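PDB 5TR9: ferredoxin-NADP reductase from Neisseria gonorrhoeae MIA_2011_03-10, which probably uses its bound FAD to pass electrons between NADP(H) and ferredoxin, as ferredoxin-NADP+ reductases do. Local coordinates for residues Phe55-Tyr66 / Pro88-Met96; Phe117-Thr128 / Glu225-Asn234. All coordinates share one frame; numbering follows the deposited sequence.

Contact 1: residues Phe55-Tyr66 / Pro88-Met96; sequences FYEGKGFIWRAY and PMSALFAKM. With FAD (flavin-adenine dinucleotide), chain C; EDO (1,2-ethanediol), chain D.
Phe55 presents the edge of its ring to the helix 88-95, and the sulfurs of Met89 and Met96 both approach that rim close to the ring plane. These are edge-on Met-aromatic contacts, with Met89 SD 3.7 Å from Phe55 CD2 and Met96 SD 3.9 Å from Phe55 CZ; long, polarisable methionines suit a site where a rigid ring must be followed round its border. The Leu92 side chain runs alongside the Phe55 ring, antiparallel to it, with CD1 wedged between Phe55 and Ile62 CG2, while Ile62 CD1 reaches the first turn at Pro88. Met89 sets off with CG opposite its backbone N (chi1 -165°) and then bends at chi2, which leaves CG beside the Tyr66 hydroxyl and carries the sulfur back to Phe55. The rings of Tyr66 and Phe93 meet obliquely, planes 52° apart, with Phe93 CE2 3.4 Å from Tyr66 CZ. Arg64 CG lies against Met89 CB, and the arginine's guanidinium turns to the pyrophosphate: NE bonds to FAD O2A at 2.9 Å and NH2 to FAD O1A, while NH1 returns to Trp63 O and helps fix the group's rotation. Tyr66 OH shares a 2.7 Å hydrogen bond with FAD O4'. From the helix's first turn, Met89 N bonds to FAD O2P at 2.8 Å, and Ser90 N and OG both hold FAD O1P. Proline suits the helix start, where its missing N-H costs nothing. This is the FAD-binding antiparallel barrel of the ferredoxin reductase family with its pyrophosphate helix; Arg64, Tyr66 and the following Ser67 are consistent with the family's Arg-x-Tyr-Ser motif. An apolar core fixes the helix across the strands, so that the positive end of its dipole, with Arg64, probably offsets the pyrophosphate charge.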
# COMPACT_ATOMS: atom_id res chain seq x y z
N PHE A 55 -13.11 -17.03 -4.03
CA PHE A 55 -13.14 -18.30 -4.73
C PHE A 55 -14.39 -19.07 -4.36
O PHE A 55 -14.88 -18.98 -3.23
CB PHE A 55 -11.93 -19.20 -4.40
CG PHE A 55 -10.61 -18.66 -4.86
CD1 PHE A 55 -10.23 -18.76 -6.19
CD2 PHE A 55 -9.73 -18.09 -3.96
CE1 PHE A 55 -9.00 -18.28 -6.62
CE2 PHE A 55 -8.50 -17.61 -4.37
CZ PHE A 55 -8.13 -17.71 -5.70
N TYR A 56 -14.91 -19.83 -5.32
CA TYR A 56 -15.86 -20.88 -4.98
C TYR A 56 -15.14 -21.95 -4.18
O TYR A 56 -14.07 -22.42 -4.58
CB TYR A 56 -16.44 -21.50 -6.25
CG TYR A 56 -17.23 -20.57 -7.15
CD1 TYR A 56 -18.33 -19.87 -6.68
CD2 TYR A 56 -16.89 -20.44 -8.50
CE1 TYR A 56 -19.07 -19.06 -7.52
CE2 TYR A 56 -17.62 -19.62 -9.34
CZ TYR A 56 -18.70 -18.93 -8.84
OH TYR A 56 -19.45 -18.13 -9.68
N GLU A 57 -15.70 -22.32 -3.03
CA GLU A 57 -15.16 -23.40 -2.20
C GLU A 57 -16.29 -24.37 -1.92
O GLU A 57 -17.15 -24.09 -1.08
CB GLU A 57 -14.58 -22.86 -0.89
CG GLU A 57 -13.11 -22.49 -0.93
CD GLU A 57 -12.49 -22.51 0.45
OE1 GLU A 57 -11.37 -23.05 0.60
OE2 GLU A 57 -13.13 -22.01 1.40
N GLY A 58 -16.31 -25.51 -2.61
CA GLY A 58 -17.44 -26.41 -2.46
C GLY A 58 -18.71 -25.67 -2.84
O GLY A 58 -18.76 -24.98 -3.87
N LYS A 59 -19.73 -25.77 -1.99
CA LYS A 59 -20.99 -25.06 -2.21
C LYS A 59 -20.97 -23.64 -1.65
O LYS A 59 -22.00 -22.96 -1.70
CB LYS A 59 -22.16 -25.82 -1.58
CG LYS A 59 -22.14 -25.81 -0.06
CD LYS A 59 -23.45 -26.33 0.51
CE LYS A 59 -23.28 -26.77 1.96
NZ LYS A 59 -22.39 -25.85 2.71
N GLY A 60 -19.85 -23.21 -1.10
CA GLY A 60 -19.74 -21.88 -0.52
C GLY A 60 -18.68 -20.99 -1.14
O GLY A 60 -18.30 -21.16 -2.29
N PHE A 61 -18.20 -20.03 -0.35
CA PHE A 61 -17.29 -19.01 -0.84
C PHE A 61 -16.23 -18.75 0.21
O PHE A 61 -16.41 -19.04 1.39
CB PHE A 61 -18.00 -17.67 -1.12
CG PHE A 61 -19.04 -17.75 -2.21
CD1 PHE A 61 -20.33 -18.17 -1.93
CD2 PHE A 61 -18.73 -17.37 -3.50
CE1 PHE A 61 -21.28 -18.23 -2.93
CE2 PHE A 61 -19.68 -17.43 -4.51
CZ PHE A 61 -20.96 -17.86 -4.22
N ILE A 62 -15.12 -18.17 -0.24
CA ILE A 62 -14.19 -17.48 0.64
C ILE A 62 -13.84 -16.15 -0.01
O ILE A 62 -13.63 -16.08 -1.23
CB ILE A 62 -12.92 -18.32 0.93
CG1 ILE A 62 -12.01 -17.58 1.91
CG2 ILE A 62 -12.19 -18.71 -0.35
CD1 ILE A 62 -10.87 -18.43 2.45
N TRP A 63 -13.83 -15.09 0.79
CA TRP A 63 -13.58 -13.74 0.31
C TRP A 63 -12.53 -13.05 1.17
O TRP A 63 -12.57 -13.17 2.40
CB TRP A 63 -14.85 -12.89 0.36
CG TRP A 63 -15.91 -13.31 -0.59
CD1 TRP A 63 -16.98 -14.11 -0.31
CD2 TRP A 63 -16.02 -12.93 -1.96
NE1 TRP A 63 -17.76 -14.26 -1.44
CE2 TRP A 63 -17.19 -13.54 -2.47
CE3 TRP A 63 -15.25 -12.13 -2.81
CZ2 TRP A 63 -17.60 -13.39 -3.79
CZ3 TRP A 63 -15.66 -11.97 -4.13
CH2 TRP A 63 -16.82 -12.60 -4.61
N ARG A 64 -11.66 -12.27 0.52
CA ARG A 64 -10.67 -11.45 1.23
C ARG A 64 -10.42 -10.15 0.46
O ARG A 64 -10.56 -10.10 -0.77
CB ARG A 64 -9.33 -12.18 1.42
CG ARG A 64 -9.37 -13.39 2.36
CD ARG A 64 -9.61 -12.97 3.80
NE ARG A 64 -9.40 -14.06 4.76
CZ ARG A 64 -10.31 -14.97 5.08
NH1 ARG A 64 -11.51 -14.97 4.51
NH2 ARG A 64 -10.02 -15.91 5.99
N ALA A 65 -9.99 -9.11 1.19
CA ALA A 65 -9.70 -7.81 0.59
C ALA A 65 -8.22 -7.68 0.21
O ALA A 65 -7.34 -8.15 0.94
CB ALA A 65 -10.09 -6.68 1.55
N TYR A 66 -7.96 -7.01 -0.92
CA TYR A 66 -6.60 -6.75 -1.40
C TYR A 66 -6.55 -5.37 -2.04
O TYR A 66 -7.39 -5.06 -2.87
CB TYR A 66 -6.13 -7.81 -2.42
CG TYR A 66 -6.13 -9.15 -1.76
CD1 TYR A 66 -5.04 -9.58 -1.00
CD2 TYR A 66 -7.25 -9.97 -1.83
CE1 TYR A 66 -5.07 -10.78 -0.33
CE2 TYR A 66 -7.29 -11.17 -1.17
CZ TYR A 66 -6.20 -11.57 -0.43
OH TYR A 66 -6.27 -12.76 0.24
N PRO A 88 -6.31 -19.64 5.20
CA PRO A 88 -7.09 -20.35 4.16
C PRO A 88 -6.98 -19.72 2.78
O PRO A 88 -6.84 -20.47 1.80
CB PRO A 88 -8.52 -20.31 4.72
CG PRO A 88 -8.54 -19.12 5.64
CD PRO A 88 -7.17 -19.11 6.27
N MET A 89 -7.03 -18.40 2.65
CA MET A 89 -6.88 -17.82 1.32
C MET A 89 -5.46 -18.04 0.81
O MET A 89 -5.25 -18.30 -0.39
CB MET A 89 -7.22 -16.33 1.32
CG MET A 89 -7.43 -15.77 -0.09
SD MET A 89 -9.00 -16.35 -0.77
CE MET A 89 -9.41 -15.01 -1.89
N SER A 90 -4.47 -17.96 1.71
CA SER A 90 -3.08 -18.15 1.32
C SER A 90 -2.87 -19.54 0.73
O SER A 90 -2.12 -19.68 -0.24
CB SER A 90 -2.17 -17.93 2.53
OG SER A 90 -2.27 -16.58 2.96
N ALA A 91 -3.54 -20.56 1.27
CA ALA A 91 -3.41 -21.90 0.72
C ALA A 91 -3.95 -21.96 -0.70
O ALA A 91 -3.41 -22.68 -1.55
CB ALA A 91 -4.13 -22.91 1.61
N LEU A 92 -5.03 -21.24 -0.97
CA LEU A 92 -5.56 -21.21 -2.33
C LEU A 92 -4.63 -20.43 -3.25
O LEU A 92 -4.41 -20.84 -4.40
CB LEU A 92 -6.96 -20.61 -2.34
CG LEU A 92 -7.97 -21.39 -1.50
CD1 LEU A 92 -9.27 -20.62 -1.41
CD2 LEU A 92 -8.20 -22.80 -2.05
N PHE A 93 -4.11 -19.29 -2.79
CA PHE A 93 -3.17 -18.53 -3.61
C PHE A 93 -1.95 -19.37 -3.96
O PHE A 93 -1.41 -19.26 -5.07
CB PHE A 93 -2.73 -17.26 -2.88
CG PHE A 93 -3.73 -16.13 -2.88
CD1 PHE A 93 -4.86 -16.16 -3.68
CD2 PHE A 93 -3.49 -15.01 -2.11
CE1 PHE A 93 -5.75 -15.08 -3.68
CE2 PHE A 93 -4.37 -13.94 -2.10
CZ PHE A 93 -5.49 -13.97 -2.88
N ALA A 94 -1.51 -20.23 -3.03
CA ALA A 94 -0.30 -21.01 -3.26
C ALA A 94 -0.48 -22.06 -4.35
O ALA A 94 0.51 -22.50 -4.95
CB ALA A 94 0.13 -21.68 -1.96
N LYS A 95 -1.72 -22.46 -4.62
CA LYS A 95 -2.03 -23.49 -5.61
C LYS A 95 -2.58 -22.94 -6.92
O LYS A 95 -2.65 -23.70 -7.89
CB LYS A 95 -3.06 -24.48 -5.03
N MET A 96 -2.97 -21.67 -6.97
CA MET A 96 -3.65 -21.17 -8.16
C MET A 96 -2.67 -20.96 -9.31
O MET A 96 -1.47 -20.75 -9.12
CB MET A 96 -4.39 -19.87 -7.85
CG MET A 96 -3.50 -18.66 -7.67
SD MET A 96 -4.46 -17.26 -7.07
CE MET A 96 -3.17 -16.03 -6.90
PA FAD C . -6.53 -14.83 7.31
O1A FAD C . -7.43 -15.83 7.94
O2A FAD C . -7.21 -13.68 6.58
O5B FAD C . -5.57 -14.17 8.35
C5B FAD C . -4.83 -14.96 9.30
C4B FAD C . -3.90 -14.02 10.03
O4B FAD C . -2.83 -13.64 9.15
C3B FAD C . -4.53 -12.70 10.45
O3B FAD C . -5.21 -12.81 11.70
C2B FAD C . -3.31 -11.78 10.57
O2B FAD C . -2.65 -11.95 11.81
C1B FAD C . -2.40 -12.32 9.47
N9A FAD C . -2.40 -11.55 8.23
C8A FAD C . -3.39 -11.48 7.29
N7A FAD C . -3.07 -10.75 6.24
C5A FAD C . -1.78 -10.32 6.52
C6A FAD C . -0.88 -9.51 5.81
N6A FAD C . -1.17 -8.95 4.62
N1A FAD C . 0.32 -9.27 6.37
C2A FAD C . 0.61 -9.82 7.55
N3A FAD C . -0.16 -10.61 8.31
C4A FAD C . -1.35 -10.83 7.73
N1 FAD C . -3.33 -8.87 2.37
C2 FAD C . -2.34 -8.84 1.43
O2 FAD C . -1.51 -9.76 1.36
N3 FAD C . -2.26 -7.76 0.57
C4 FAD C . -3.11 -6.66 0.56
O4 FAD C . -2.95 -5.76 -0.27
C4X FAD C . -4.15 -6.71 1.55
N5 FAD C . -4.99 -5.69 1.62
C5X FAD C . -5.99 -5.75 2.58
C6 FAD C . -6.89 -4.69 2.67
C7 FAD C . -7.92 -4.69 3.61
C7M FAD C . -8.88 -3.54 3.67
C8 FAD C . -8.05 -5.79 4.47
C8M FAD C . -9.16 -5.82 5.50
C9 FAD C . -7.15 -6.85 4.39
C9A FAD C . -6.13 -6.84 3.45
N10 FAD C . -5.17 -7.88 3.37
C10 FAD C . -4.19 -7.86 2.41
C1' FAD C . -5.33 -9.11 4.14
C2' FAD C . -6.05 -10.17 3.28
O2' FAD C . -7.43 -9.83 3.09
C3' FAD C . -5.95 -11.56 3.90
O3' FAD C . -6.31 -11.50 5.28
C4' FAD C . -4.62 -12.26 3.65
O4' FAD C . -4.49 -12.53 2.25
C5' FAD C . -4.47 -13.56 4.42
O5' FAD C . -5.60 -14.40 4.14
P FAD C . -5.70 -15.85 4.76
O1P FAD C . -4.53 -16.70 4.29
O2P FAD C . -7.08 -16.35 4.52
O3P FAD C . -5.51 -15.55 6.33
C1 EDO D . -16.97 -22.33 2.48
O1 EDO D . -17.63 -23.23 1.58
C2 EDO D . -17.73 -22.29 3.81
O2 EDO D . -19.10 -21.94 3.57

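Contact 2: residues Phe117-Thr128 / Glu225-Asn234; sequences FPDGKDLVMLCT and ESTRFMICGN
Lys121 NZ is gripped twice by Glu225, through a 2.8 Å hydrogen bond to its backbone O and a salt bridge to OE2 at 3.2 Å. The lysine's CD and CE lie over one face of the Arg228 guanidinium, whose NH1 donates to Thr227 O within its own strand; the carboxylate of Glu225 probably eases the nearness of the two cations. One water takes hydrogen bonds from Ser226 OG and Thr227 OG1, which Thr223 also bonds, and donates to Asp122 OD2, while Asp122 OD1 is held by Thr150. The backbone bonds of a parallel strand pair then alternate between the strands, from Asp122 N-Ser226 O to Thr128 N-Cys232 O, and past them Asn234 N donates to Thr128 OG1 at 2.9 Å. Gly233, with no side chain, lets its CA lie 3.1 Å from Thr128 OG1. Arg228 CB stands over the centre of the Phe117 ring in a CH-pi contact (3.5 Å to the centroid), so the long arginine serves as apolar cover as well as charge. Met230 CG meets the ring's edge. On the other sheet face Val124 CG1 lies 3.7 Å from Phe229 CE1, and Leu126 CD1 touches Phe229 CD1. These are inner, adjacent strands of the parallel NAD-binding sheet, flanked by 150-157 and 261-265: helix 133-139 covers Met125, Cys127, Met230 and Cys232, while helix 235-247, which Asn234 N-caps through OD1 to Met237 N, packs on Leu126, Phe229 and Ile231.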
# COMPACT_ATOMS: atom_id res chain seq x y z
N PHE A 117 -6.34 15.65 0.08
CA PHE A 117 -5.39 16.61 0.60
C PHE A 117 -5.15 17.70 -0.44
O PHE A 117 -5.16 17.43 -1.65
CB PHE A 117 -4.05 15.93 0.90
CG PHE A 117 -4.04 15.03 2.12
CD1 PHE A 117 -4.57 15.45 3.34
CD2 PHE A 117 -3.43 13.78 2.04
CE1 PHE A 117 -4.51 14.61 4.48
CE2 PHE A 117 -3.36 12.94 3.17
CZ PHE A 117 -3.90 13.36 4.38
N PRO A 118 -4.89 18.94 -0.02
CA PRO A 118 -4.73 20.03 -0.99
C PRO A 118 -3.41 19.95 -1.73
O PRO A 118 -2.39 19.48 -1.21
CB PRO A 118 -4.79 21.30 -0.14
CG PRO A 118 -4.43 20.86 1.24
CD PRO A 118 -4.89 19.43 1.38
N ASP A 119 -3.43 20.44 -2.97
CA ASP A 119 -2.22 20.54 -3.77
C ASP A 119 -1.14 21.35 -3.05
O ASP A 119 -1.43 22.30 -2.32
CB ASP A 119 -2.52 21.24 -5.10
CG ASP A 119 -3.34 20.40 -6.05
OD1 ASP A 119 -3.67 19.24 -5.73
OD2 ASP A 119 -3.65 20.94 -7.14
N GLY A 120 0.12 20.99 -3.31
CA GLY A 120 1.23 21.80 -2.87
C GLY A 120 1.88 21.33 -1.58
O GLY A 120 2.93 21.87 -1.21
N LYS A 121 1.29 20.36 -0.90
CA LYS A 121 1.85 19.84 0.33
C LYS A 121 2.88 18.76 0.02
O LYS A 121 3.01 18.29 -1.12
CB LYS A 121 0.75 19.27 1.22
CG LYS A 121 -0.38 20.26 1.50
CD LYS A 121 0.11 21.43 2.32
CE LYS A 121 -1.02 22.38 2.67
NZ LYS A 121 -0.50 23.62 3.33
N ASP A 122 3.62 18.36 1.05
CA ASP A 122 4.52 17.22 0.94
C ASP A 122 3.78 15.97 1.38
O ASP A 122 3.38 15.86 2.54
CB ASP A 122 5.75 17.44 1.81
CG ASP A 122 6.55 18.65 1.37
OD1 ASP A 122 7.03 18.65 0.21
OD2 ASP A 122 6.67 19.62 2.15
N LEU A 123 3.60 15.03 0.46
CA LEU A 123 2.86 13.81 0.74
C LEU A 123 3.81 12.74 1.25
O LEU A 123 4.79 12.40 0.58
CB LEU A 123 2.15 13.32 -0.53
CG LEU A 123 1.28 12.08 -0.39
CD1 LEU A 123 0.09 12.41 0.53
CD2 LEU A 123 0.84 11.59 -1.77
N VAL A 124 3.51 12.18 2.43
CA VAL A 124 4.39 11.18 3.06
C VAL A 124 3.57 9.92 3.32
O VAL A 124 2.65 9.93 4.16
CB VAL A 124 5.03 11.71 4.35
CG1 VAL A 124 5.91 10.61 5.01
CG2 VAL A 124 5.87 12.98 4.07
N MET A 125 3.90 8.84 2.62
CA MET A 125 3.21 7.57 2.74
C MET A 125 4.04 6.63 3.60
O MET A 125 5.19 6.34 3.28
CB MET A 125 2.96 6.99 1.34
CG MET A 125 2.02 7.87 0.50
SD MET A 125 1.92 7.40 -1.24
CE MET A 125 3.57 7.81 -1.73
N LEU A 126 3.45 6.15 4.70
CA LEU A 126 4.13 5.30 5.68
C LEU A 126 3.48 3.92 5.63
O LEU A 126 2.26 3.81 5.82
CB LEU A 126 4.01 5.89 7.08
CG LEU A 126 4.49 7.34 7.28
CD1 LEU A 126 4.12 7.80 8.68
CD2 LEU A 126 6.00 7.43 7.06
N CYS A 127 4.26 2.88 5.39
CA CYS A 127 3.60 1.58 5.29
C CYS A 127 4.50 0.47 5.81
O CYS A 127 5.72 0.63 5.92
CB CYS A 127 3.18 1.27 3.84
SG CYS A 127 4.54 1.27 2.65
N THR A 128 3.86 -0.67 6.12
CA THR A 128 4.56 -1.90 6.47
C THR A 128 4.08 -3.03 5.58
O THR A 128 2.91 -3.10 5.23
CB THR A 128 4.34 -2.32 7.94
OG1 THR A 128 2.99 -2.77 8.13
CG2 THR A 128 4.65 -1.18 8.88
N GLU A 225 1.68 22.18 9.07
CA GLU A 225 1.23 23.06 8.01
C GLU A 225 1.52 22.47 6.62
O GLU A 225 0.69 22.60 5.71
CB GLU A 225 1.89 24.43 8.16
CG GLU A 225 1.14 25.57 7.47
CD GLU A 225 1.37 25.61 5.97
OE1 GLU A 225 2.46 25.21 5.52
OE2 GLU A 225 0.45 26.05 5.24
N SER A 226 2.67 21.81 6.45
CA SER A 226 3.15 21.47 5.12
C SER A 226 3.08 19.98 4.77
O SER A 226 3.17 19.64 3.58
CB SER A 226 4.60 21.93 4.94
OG SER A 226 5.42 21.31 5.93
N THR A 227 2.94 19.10 5.75
CA THR A 227 3.04 17.66 5.52
C THR A 227 1.67 17.00 5.59
O THR A 227 0.85 17.35 6.45
CB THR A 227 3.99 17.02 6.54
OG1 THR A 227 5.21 17.77 6.57
CG2 THR A 227 4.33 15.56 6.17
N ARG A 228 1.44 16.03 4.71
CA ARG A 228 0.21 15.24 4.75
C ARG A 228 0.59 13.77 4.71
O ARG A 228 1.33 13.35 3.82
CB ARG A 228 -0.73 15.61 3.60
CG ARG A 228 -1.15 17.09 3.60
CD ARG A 228 -2.01 17.43 4.82
NE ARG A 228 -2.50 18.82 4.83
CZ ARG A 228 -1.87 19.84 5.40
NH1 ARG A 228 -0.70 19.65 6.00
NH2 ARG A 228 -2.40 21.05 5.38
N PHE A 229 0.12 13.00 5.69
CA PHE A 229 0.52 11.61 5.90
C PHE A 229 -0.58 10.65 5.48
O PHE A 229 -1.76 10.88 5.74
CB PHE A 229 0.83 11.33 7.38
CG PHE A 229 2.09 11.96 7.88
CD1 PHE A 229 3.32 11.34 7.69
CD2 PHE A 229 2.05 13.16 8.58
CE1 PHE A 229 4.50 11.90 8.18
CE2 PHE A 229 3.23 13.74 9.07
CZ PHE A 229 4.46 13.11 8.87
N MET A 230 -0.17 9.52 4.89
CA MET A 230 -1.05 8.37 4.71
C MET A 230 -0.37 7.16 5.32
O MET A 230 0.84 7.01 5.20
CB MET A 230 -1.34 8.13 3.23
CG MET A 230 -1.83 9.39 2.50
SD MET A 230 -2.15 9.08 0.76
CE MET A 230 -3.68 8.14 0.87
N ILE A 231 -1.14 6.33 6.02
CA ILE A 231 -0.59 5.22 6.78
C ILE A 231 -1.32 3.95 6.39
O ILE A 231 -2.55 3.90 6.49
CB ILE A 231 -0.73 5.42 8.30
CG1 ILE A 231 -0.37 6.85 8.71
CG2 ILE A 231 0.13 4.39 9.05
CD1 ILE A 231 -0.71 7.14 10.19
N CYS A 232 -0.57 2.90 6.04
CA CYS A 232 -1.20 1.61 5.76
C CYS A 232 -0.24 0.51 6.19
O CYS A 232 0.86 0.41 5.65
CB CYS A 232 -1.57 1.47 4.28
SG CYS A 232 -2.47 -0.08 3.91
N GLY A 233 -0.64 -0.32 7.14
CA GLY A 233 0.28 -1.31 7.66
C GLY A 233 -0.40 -2.19 8.69
O GLY A 233 -1.63 -2.21 8.79
N ASN A 234 0.41 -2.94 9.44
CA ASN A 234 -0.20 -3.81 10.43
C ASN A 234 -0.91 -2.95 11.49
O ASN A 234 -0.53 -1.79 11.73
CB ASN A 234 0.83 -4.76 11.06
CG ASN A 234 1.97 -4.05 11.78
OD1 ASN A 234 1.81 -3.58 12.91
ND2 ASN A 234 3.16 -4.05 11.16
O HOH W 1 6.65 19.15 4.72

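Contact 1 closes before contact 2 opens along the chain, and each belongs to a different half of the molecule. Their centres lie about 33 Å apart, on opposite sides of the chain's centre, and they do not touch, the nearest atoms being about 9 Å from each other. The 55-66/88-96 pair sets helix 88-95 across strands 50-57 and 60-67, at one end of the antiparallel FAD-binding sheet; the 117-128/225-234 pair joins two neighbouring strands of the parallel NAD-binding sheet. They share no strand or helix. Both nevertheless approach the cofactor, contact 1 directly and contact 2 with the side chain of Asn234 about 6 Å from the FAD, consistent with a two-domain reductase that brings nucleotide to flavin between its halves.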